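Local coordinates for putative hydrolase YdeN (Bacillus subtilis, PDB 1UXO), which is probably a serine hydrolase of the RBBP9 family with an alpha/beta-hydrolase fold, its natural substrate not established, at residues Ser147-Leu150 with Ala151-Ile154. The protein carries 2 engineered substitutions. Residues are numbered along the deposited sequence; the frame is centred on the assembly and turned at random.
Sequences SKDL and AQQI
Four successive i to i+4 backbone hydrogen bonds tie Ser147-Leu150 to Ala151-Ile154, the first from Ala151 N to Ser147 O at 2.9 Å and the last from Ile154 N to Leu150 O, formed just as Ile154 leaves helical geometry. One turn apart on the same flank, Asp149, in one of its two modelled conformers, and Gln153 are joined by a water, which donates to Gln153 OE1 at 2.8 Å and, more weakly, to Asp149 OD2 at 2.9 Å. Besides this bridge the same conformer touches the amide directly, Asp149 OD1 lying 3.6 Å from Gln153 CD, with carboxylate and amide planes turned 32° apart. Its CG is anti to the backbone N (chi1 -175°), which lets the carboxylate reach along the helix to the amide; in this conformer OD2 also forms a salt bridge with Lys103, which would offset its charge. Helix 144-153 is the crossover helix of the beta-alpha-beta unit linking parallel strands 128-136 and 157-161, at one edge of the sheet of this alpha/beta-hydrolase fold. On its buried side the methyl of Ala151 fits close to the backbone, 3.5 Å from Ser147 O, and rests on Val133 and Leu158 of those strands. Ser147 OG bonds to Gly100 O, and its side chain comes within about 6 Å of that of Asp139, the predicted acid of the charge relay system. Leu150 and Ile154 meet through methyl groups, CD1 of the leucine lying 4.1 Å from CG2 of the isoleucine, while Ile154 also packs on His121 and Ile124 of helix 121-127. On the exposed face the extended chains of Lys148 and Gln152 pass at an angle, the amide NE2 of Gln152 coming within 4.0 Å of Lys148 CG.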
loop_
_atom_site.group_PDB
_atom_site.type_symbol
_atom_site.label_atom_id
_atom_site.label_comp_id
_atom_site.label_asym_id
_atom_site.label_seq_id
_atom_site.Cartn_x
_atom_site.Cartn_y
_atom_site.Cartn_z
ATOM N N SER A 147 -12.556 -0.287 1.628
ATOM C CA SER A 147 -11.477 0.697 1.558
ATOM C C SER A 147 -11.894 1.977 2.286
ATOM O O SER A 147 -11.112 2.581 2.992
ATOM C CB SER A 147 -11.098 1.003 0.104
ATOM O OG SER A 147 -10.527 -0.137 -0.513
ATOM N N LYS A 148 -13.157 2.359 2.155
ATOM C CA LYS A 148 -13.675 3.512 2.854
ATOM C C LYS A 148 -13.678 3.260 4.387
ATOM O O LYS A 148 -13.297 4.139 5.158
ATOM C CB LYS A 148 -15.110 3.837 2.344
ATOM C CG LYS A 148 -15.695 5.086 3.028
ATOM C CD LYS A 148 -16.896 5.670 2.299
ATOM C CE LYS A 148 -17.047 7.166 2.557
ATOM N NZ LYS A 148 -18.005 7.937 1.683
ATOM N N ASP A 149 -14.050 2.035 4.790
ATOM C CA ASP A 149 -14.057 1.574 6.188
ATOM C C ASP A 149 -12.658 1.710 6.734
ATOM O O ASP A 149 -12.458 2.301 7.791
ATOM C CB ASP A 149 -14.457 0.101 6.221
ATOM C CG ASP A 149 -14.636 -0.517 7.646
ATOM O OD1 ASP A 149 -14.636 0.208 8.685
ATOM O OD2 ASP A 149 -14.698 -1.780 7.813
ATOM N N LEU A 150 -11.665 1.207 5.998
ATOM C CA LEU A 150 -10.285 1.289 6.451
ATOM C C LEU A 150 -9.813 2.752 6.576
ATOM O O LEU A 150 -9.155 3.124 7.584
ATOM C CB LEU A 150 -9.374 0.515 5.465
ATOM C CG LEU A 150 -7.886 0.694 5.670
ATOM C CD1 LEU A 150 -7.490 0.265 7.083
ATOM C CD2 LEU A 150 -7.069 -0.030 4.667
ATOM N N ALA A 151 -10.148 3.592 5.562
ATOM C CA ALA A 151 -9.816 4.998 5.620
ATOM C C ALA A 151 -10.344 5.667 6.895
ATOM O O ALA A 151 -9.670 6.468 7.546
ATOM C CB ALA A 151 -10.268 5.735 4.359
ATOM N N GLN A 152 -11.537 5.313 7.271
ATOM C CA GLN A 152 -12.075 5.824 8.542
ATOM C C GLN A 152 -11.325 5.312 9.758
ATOM O O GLN A 152 -11.050 6.071 10.711
ATOM C CB GLN A 152 -13.551 5.461 8.697
ATOM C CG GLN A 152 -14.456 6.057 7.665
ATOM C CD GLN A 152 -15.817 5.427 7.579
ATOM O OE1 GLN A 152 -16.065 4.322 8.130
ATOM N NE2 GLN A 152 -16.699 6.067 6.817
ATOM N N GLN A 153 -11.036 4.030 9.781
ATOM C CA GLN A 153 -10.355 3.408 10.924
ATOM C C GLN A 153 -8.962 4.012 11.189
ATOM O O GLN A 153 -8.520 4.127 12.347
ATOM C CB GLN A 153 -10.218 1.920 10.657
ATOM C CG GLN A 153 -11.535 1.204 10.726
ATOM C CD GLN A 153 -11.430 -0.238 10.362
ATOM O OE1 GLN A 153 -10.740 -0.600 9.392
ATOM N NE2 GLN A 153 -12.101 -1.103 11.151
ATOM N N ILE A 154 -8.264 4.369 10.109
ATOM C CA ILE A 154 -6.918 4.929 10.216
ATOM C C ILE A 154 -6.822 6.411 9.843
ATOM O O ILE A 154 -5.733 6.882 9.591
ATOM C CB ILE A 154 -5.829 4.090 9.447
ATOM C CG1 ILE A 154 -6.029 4.155 7.918
ATOM C CG2 ILE A 154 -5.776 2.638 9.987
ATOM C CD1 ILE A 154 -4.798 3.707 7.122
HETATM O O HOH W 1 -11.952 -2.614 7.833
#